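Local coordinates for flagellar motor switch protein fliG (Aquifex aeolicus, PDB 3HJL) that probably forms part of the rotor-mounted switch complex at the base of the flagellar basal body, which sets the direction of flagellar rotation, at residues Q131-F136 / K158-R163; F238-I243 / R310-I315. All blocks are in the same frame, centred on the assembly; numbering follows the deposited sequence.

Contact 1: Q131-F136 / K158-R163; sequences QTIALF and KEVVKR
Ala134 and Val160 mark the nearest backbone approach of two helical segments, 131-136 and 158-163, whose axes pass 8.3 Å apart at a crossing angle of -59°, with the two CA atoms separated by 5.1 Å. The small methyl of Ala134 permits this closeness: its CB lies 3.7 Å from the carbonyl O of Val160 and equally close to CB of Arg163. Val160 sends both methyls across. Its CG2 meets Ile133 CG2 at 3.7 Å, the two side chains crossing at about a right angle, while CG1 rests against the backbone at Ala134 CA. Leu156 and Leu137, on the same two helices, extend this buried apolar patch.

At the more open end the contact turns polar. Gln131, with CG anti to the backbone N (chi1 -171°) and the chain bent at the next torsion, carries OE1 alongside the aliphatic part of Arg163, 3.2 Å from CD. The same oxygen lies at the edge of the guanidinium, in its plane, and takes a weak, strongly bent hydrogen bond from NE, the amide and guanidinium planes standing 74° apart. On its own helix Arg163 NH1 forms a salt bridge of 2.8 Å with Glu159 OE1, an oxygen shared with Lys162 NZ; two positive groups thus converge on one carboxylate oxygen. An alanine in place of Arg163 would probably leave Glu159 without one of its two positive partners and Gln131 OE1 without its weak donor, and open a gap beside Pro130 and His129, against which the arginine also packs.

Gln131 and Arg163 both belong to the EHPQR motif, so the pairing joins its EHPQ run, which leads into helix 130-137, to its separate arginine on helix 154-166 within the helical middle domain of FliG.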
loop_
_atom_site.group_PDB
_atom_site.type_symbol
_atom_site.label_atom_id
_atom_site.label_comp_id
_atom_site.label_asym_id
_atom_site.label_seq_id
_atom_site.Cartn_x
_atom_site.Cartn_y
_atom_site.Cartn_z
ATOM N N GLN A 131 -5.617 16.011 20.812
ATOM C CA GLN A 131 -4.260 16.376 20.364
ATOM C C GLN A 131 -3.971 15.942 18.921
ATOM O O GLN A 131 -3.266 16.640 18.197
ATOM C CB GLN A 131 -3.202 15.784 21.310
ATOM C CG GLN A 131 -1.753 16.288 21.071
ATOM C CD GLN A 131 -1.579 17.771 21.345
ATOM O OE1 GLN A 131 -2.365 18.364 22.072
ATOM N NE2 GLN A 131 -0.532 18.373 20.776
ATOM N N THR A 132 -4.494 14.781 18.530
ATOM C CA THR A 132 -4.386 14.277 17.151
ATOM C C THR A 132 -5.177 15.151 16.168
ATOM O O THR A 132 -4.708 15.421 15.053
ATOM C CB THR A 132 -4.911 12.819 17.059
ATOM O OG1 THR A 132 -4.289 12.032 18.084
ATOM C CG2 THR A 132 -4.627 12.200 15.703
ATOM N N ILE A 133 -6.370 15.587 16.588
ATOM C CA ILE A 133 -7.217 16.459 15.757
ATOM C C ILE A 133 -6.526 17.823 15.582
ATOM O O ILE A 133 -6.473 18.357 14.473
ATOM C CB ILE A 133 -8.633 16.678 16.363
ATOM C CG1 ILE A 133 -9.345 15.338 16.644
ATOM C CG2 ILE A 133 -9.486 17.519 15.407
ATOM C CD1 ILE A 133 -10.741 15.478 17.240
ATOM N N ALA A 134 -5.953 18.337 16.675
ATOM C CA ALA A 134 -5.234 19.618 16.682
ATOM C C ALA A 134 -4.010 19.581 15.777
ATOM O O ALA A 134 -3.791 20.499 14.999
ATOM C CB ALA A 134 -4.814 19.975 18.094
ATOM N N LEU A 135 -3.209 18.525 15.907
ATOM C CA LEU A 135 -2.024 18.329 15.058
ATOM C C LEU A 135 -2.385 18.266 13.572
ATOM O O LEU A 135 -1.646 18.787 12.732
ATOM C CB LEU A 135 -1.252 17.057 15.473
ATOM C CG LEU A 135 -0.387 17.167 16.732
ATOM C CD1 LEU A 135 -0.146 15.788 17.384
ATOM C CD2 LEU A 135 0.927 17.854 16.382
ATOM N N PHE A 136 -3.496 17.601 13.258
ATOM C CA PHE A 136 -4.002 17.486 11.870
ATOM C C PHE A 136 -4.516 18.835 11.340
ATOM O O PHE A 136 -4.142 19.259 10.243
ATOM C CB PHE A 136 -5.130 16.443 11.814
ATOM C CG PHE A 136 -5.613 16.120 10.414
ATOM C CD1 PHE A 136 -4.908 15.243 9.613
ATOM C CD2 PHE A 136 -6.807 16.643 9.934
ATOM C CE1 PHE A 136 -5.357 14.923 8.342
ATOM C CE2 PHE A 136 -7.262 16.332 8.652
ATOM C CZ PHE A 136 -6.540 15.466 7.863
ATOM N N LYS A 158 -13.690 23.602 21.310
ATOM C CA LYS A 158 -12.915 24.386 22.266
ATOM C C LYS A 158 -11.587 23.695 22.611
ATOM O O LYS A 158 -10.548 24.347 22.708
ATOM C CB LYS A 158 -13.736 24.596 23.555
ATOM C CG LYS A 158 -15.118 25.275 23.354
ATOM C CD LYS A 158 -16.022 25.129 24.574
ATOM C CE LYS A 158 -17.496 25.378 24.233
ATOM N NZ LYS A 158 -17.734 26.698 23.588
ATOM N N GLU A 159 -11.633 22.373 22.772
ATOM C CA GLU A 159 -10.466 21.600 23.187
ATOM C C GLU A 159 -9.433 21.465 22.068
ATOM O O GLU A 159 -8.228 21.468 22.338
ATOM C CB GLU A 159 -10.904 20.215 23.683
ATOM C CG GLU A 159 -9.823 19.422 24.421
ATOM C CD GLU A 159 -9.356 20.078 25.720
ATOM O OE1 GLU A 159 -8.199 19.843 26.123
ATOM O OE2 GLU A 159 -10.136 20.841 26.334
ATOM N N VAL A 160 -9.904 21.323 20.825
ATOM C CA VAL A 160 -9.010 21.245 19.668
ATOM C C VAL A 160 -8.317 22.592 19.418
ATOM O O VAL A 160 -7.112 22.627 19.206
ATOM C CB VAL A 160 -9.744 20.761 18.388
ATOM C CG1 VAL A 160 -8.818 20.815 17.189
ATOM C CG2 VAL A 160 -10.263 19.328 18.580
ATOM N N VAL A 161 -9.071 23.688 19.478
ATOM C CA VAL A 161 -8.512 25.035 19.283
ATOM C C VAL A 161 -7.511 25.412 20.389
ATOM O O VAL A 161 -6.493 26.050 20.112
ATOM C CB VAL A 161 -9.623 26.118 19.208
ATOM C CG1 VAL A 161 -9.008 27.513 19.148
ATOM C CG2 VAL A 161 -10.523 25.884 17.997
ATOM N N LYS A 162 -7.813 25.024 21.631
ATOM C CA LYS A 162 -6.909 25.234 22.770
ATOM C C LYS A 162 -5.593 24.489 22.566
ATOM O O LYS A 162 -4.525 25.004 22.900
ATOM C CB LYS A 162 -7.566 24.747 24.066
ATOM C CG LYS A 162 -6.756 25.026 25.351
ATOM C CD LYS A 162 -7.278 24.242 26.563
ATOM C CE LYS A 162 -6.841 22.769 26.515
ATOM N NZ LYS A 162 -7.286 21.990 27.706
ATOM N N ARG A 163 -5.692 23.252 22.083
ATOM C CA ARG A 163 -4.518 22.418 21.824
ATOM C C ARG A 163 -3.720 22.900 20.615
ATOM O O ARG A 163 -2.494 22.805 20.614
ATOM C CB ARG A 163 -4.904 20.944 21.690
ATOM C CG ARG A 163 -5.165 20.272 23.037
ATOM C CD ARG A 163 -5.438 18.792 22.885
ATOM N NE ARG A 163 -4.899 18.021 24.019
ATOM C CZ ARG A 163 -5.597 17.515 25.037
ATOM N NH1 ARG A 163 -6.919 17.624 25.108
ATOM N NH2 ARG A 163 -4.956 16.851 25.998
#

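Contact 2: F238-I243 / R310-I315; sequences FTFEDI and RQVVNI
Within the all-helical C-terminal domain of FliG, the turn that follows helix 227-237 packs against the long helix 302-320, and Val313 of that helix is the residue it closes around. The two Val313 methyls divide the work. With CG1 anti to the backbone N (chi1 171°), that methyl is directed to Phe238, 3.4 Å from its carbonyl O and 4.0 Å from ring atom CD2, which it meets at the ring edge. CG2 lies against the backbone of Phe240, 3.7 Å from its N, and also touches CB and the near edge of the ring.

Phe240 reaches one residue back along the helix as well. Its ring presents an edge to Val312, CE1 standing 4.0 Å from CB, while Ile243 CD1 covers one face of the same ring, 3.5 Å above the plane and offset toward the rim. That isoleucine methyl in turn meets Val312 CG1 at 4.1 Å, so the valine is touched by both. Leu267 and Ile274, on two further helices, also pack on Phe240.

The turn is held in shape from within. Asp242 OD2 accepts a nearly straight hydrogen bond of 2.8 Å from Thr239 N, the amide N-H...O angle being 174°, and Asp242 N returns a bond to Thr239 O. The aspartate's CB meanwhile lies over a face of the Phe238 ring, near its rim.

No hydrogen bond passes between 238-243 and 310-315. The contact therefore rests on apolar packing, of valine side chains against ring edges, backbone and the Ile243 methyl, while the bonds between Thr239 and Asp242 stay within the turn and probably help to hold Phe238 and Phe240 where the valines meet them.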
loop_
_atom_site.group_PDB
_atom_site.type_symbol
_atom_site.label_atom_id
_atom_site.label_comp_id
_atom_site.label_asym_id
_atom_site.label_seq_id
_atom_site.Cartn_x
_atom_site.Cartn_y
_atom_site.Cartn_z
ATOM N N PHE A 238 -18.518 -20.450 -18.508
ATOM C CA PHE A 238 -19.203 -21.737 -18.344
ATOM C C PHE A 238 -19.023 -22.238 -16.913
ATOM O O PHE A 238 -17.881 -22.575 -16.478
ATOM C CB PHE A 238 -18.741 -22.807 -19.340
ATOM C CG PHE A 238 -19.687 -23.987 -19.417
ATOM C CD1 PHE A 238 -20.727 -23.994 -20.341
ATOM C CD2 PHE A 238 -19.605 -25.025 -18.498
ATOM C CE1 PHE A 238 -21.637 -25.033 -20.380
ATOM C CE2 PHE A 238 -20.509 -26.072 -18.529
ATOM C CZ PHE A 238 -21.531 -26.077 -19.474
ATOM N N THR A 239 -20.162 -22.301 -16.204
ATOM C CA THR A 239 -20.220 -22.724 -14.809
ATOM C C THR A 239 -20.894 -24.092 -14.752
ATOM O O THR A 239 -21.450 -24.561 -15.752
ATOM C CB THR A 239 -20.999 -21.675 -13.938
ATOM O OG1 THR A 239 -20.835 -21.976 -12.547
ATOM C CG2 THR A 239 -22.491 -21.649 -14.274
ATOM N N PHE A 240 -20.802 -24.750 -13.600
ATOM C CA PHE A 240 -21.417 -26.064 -13.409
ATOM C C PHE A 240 -22.949 -26.006 -13.566
ATOM O O PHE A 240 -23.566 -26.946 -14.063
ATOM C CB PHE A 240 -21.041 -26.637 -12.041
ATOM C CG PHE A 240 -21.364 -28.104 -11.889
ATOM C CD1 PHE A 240 -20.503 -29.069 -12.384
ATOM C CD2 PHE A 240 -22.522 -28.514 -11.242
ATOM C CE1 PHE A 240 -20.794 -30.419 -12.248
ATOM C CE2 PHE A 240 -22.814 -29.863 -11.096
ATOM C CZ PHE A 240 -21.952 -30.811 -11.605
ATOM N N GLU A 241 -23.545 -24.881 -13.184
ATOM C CA GLU A 241 -24.980 -24.672 -13.327
ATOM C C GLU A 241 -25.416 -24.655 -14.808
ATOM O O GLU A 241 -26.531 -25.075 -15.122
ATOM C CB GLU A 241 -25.396 -23.367 -12.636
ATOM C CG GLU A 241 -25.157 -23.327 -11.104
ATOM C CD GLU A 241 -26.136 -24.185 -10.304
ATOM O OE1 GLU A 241 -27.239 -23.692 -9.979
ATOM O OE2 GLU A 241 -25.764 -25.319 -9.928
ATOM N N ASP A 242 -24.510 -24.258 -15.716
ATOM C CA ASP A 242 -24.810 -24.207 -17.168
ATOM C C ASP A 242 -24.948 -25.587 -17.829
ATOM O O ASP A 242 -25.263 -25.677 -19.013
ATOM C CB ASP A 242 -23.752 -23.390 -17.936
ATOM C CG ASP A 242 -23.677 -21.945 -17.483
ATOM O OD1 ASP A 242 -24.748 -21.319 -17.266
ATOM O OD2 ASP A 242 -22.540 -21.414 -17.400
ATOM N N ILE A 243 -24.692 -26.657 -17.080
ATOM C CA ILE A 243 -24.966 -28.018 -17.556
ATOM C C ILE A 243 -26.461 -28.190 -17.960
ATOM O O ILE A 243 -26.777 -28.974 -18.859
ATOM C CB ILE A 243 -24.521 -29.077 -16.501
ATOM C CG1 ILE A 243 -22.985 -29.116 -16.419
ATOM C CG2 ILE A 243 -25.043 -30.462 -16.866
ATOM C CD1 ILE A 243 -22.421 -30.045 -15.332
ATOM N N ARG A 310 -15.459 -28.400 -10.892
ATOM C CA ARG A 310 -14.596 -27.703 -11.865
ATOM C C ARG A 310 -13.905 -28.666 -12.834
ATOM O O ARG A 310 -13.616 -28.285 -13.965
ATOM C CB ARG A 310 -13.571 -26.772 -11.191
ATOM C CG ARG A 310 -12.474 -27.439 -10.371
ATOM C CD ARG A 310 -11.474 -26.406 -9.835
ATOM N NE ARG A 310 -12.074 -25.534 -8.809
ATOM C CZ ARG A 310 -11.922 -25.638 -7.477
ATOM N NH1 ARG A 310 -11.141 -26.570 -6.916
ATOM N NH2 ARG A 310 -12.548 -24.766 -6.684
ATOM N N GLN A 311 -13.638 -29.899 -12.386
ATOM C CA GLN A 311 -13.061 -30.939 -13.253
ATOM C C GLN A 311 -14.034 -31.340 -14.367
ATOM O O GLN A 311 -13.633 -31.508 -15.517
ATOM C CB GLN A 311 -12.629 -32.171 -12.443
ATOM C CG GLN A 311 -11.270 -32.011 -11.753
ATOM C CD GLN A 311 -10.871 -33.216 -10.902
ATOM O OE1 GLN A 311 -11.674 -34.120 -10.646
ATOM N NE2 GLN A 311 -9.621 -33.227 -10.455
ATOM N N VAL A 312 -15.308 -31.488 -14.016
ATOM C CA VAL A 312 -16.361 -31.757 -14.999
ATOM C C VAL A 312 -16.473 -30.580 -15.987
ATOM O O VAL A 312 -16.611 -30.792 -17.185
ATOM C CB VAL A 312 -17.740 -31.992 -14.307
ATOM C CG1 VAL A 312 -18.859 -32.126 -15.337
ATOM C CG2 VAL A 312 -17.687 -33.222 -13.396
ATOM N N VAL A 313 -16.385 -29.350 -15.468
ATOM C CA VAL A 313 -16.415 -28.132 -16.298
ATOM C C VAL A 313 -15.203 -28.025 -17.251
ATOM O O VAL A 313 -15.366 -27.627 -18.409
ATOM C CB VAL A 313 -16.540 -26.849 -15.421
ATOM C CG1 VAL A 313 -16.349 -25.571 -16.262
ATOM C CG2 VAL A 313 -17.901 -26.827 -14.707
ATOM N N ASN A 314 -14.008 -28.391 -16.773
ATOM C CA ASN A 314 -12.802 -28.447 -17.629
ATOM C C ASN A 314 -13.016 -29.385 -18.814
ATOM O O ASN A 314 -12.608 -29.086 -19.940
ATOM C CB ASN A 314 -11.577 -28.953 -16.846
ATOM C CG ASN A 314 -11.057 -27.952 -15.829
ATOM O OD1 ASN A 314 -11.190 -26.747 -15.999
ATOM N ND2 ASN A 314 -10.426 -28.461 -14.775
ATOM N N ILE A 315 -13.608 -30.540 -18.527
ATOM C CA ILE A 315 -13.955 -31.524 -19.546
ATOM C C ILE A 315 -15.011 -30.960 -20.496
ATOM O O ILE A 315 -14.886 -31.102 -21.712
ATOM C CB ILE A 315 -14.452 -32.855 -18.899
ATOM C CG1 ILE A 315 -13.274 -33.584 -18.248
ATOM C CG2 ILE A 315 -15.125 -33.763 -19.931
ATOM C CD1 ILE A 315 -13.679 -34.669 -17.312
#

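Running from the N terminus, the chain first meets contact 1 in the middle domain, where 158-163 returns to 131-136 and closes a short excursion of 21 residues, most of them helical. Only after that is complete does it go on, through helix 172-193, to the C-terminal domain. There contact 2 closes a far longer excursion of 66 residues, bringing the late helix 302-320 back to the turn behind helix 227-237. The two are in series, neither nested nor crossed. Their centres lie 60 Å apart on opposite sides of the chain's centre, so contact 1 and contact 2 each tie together a separate part of this extended molecule.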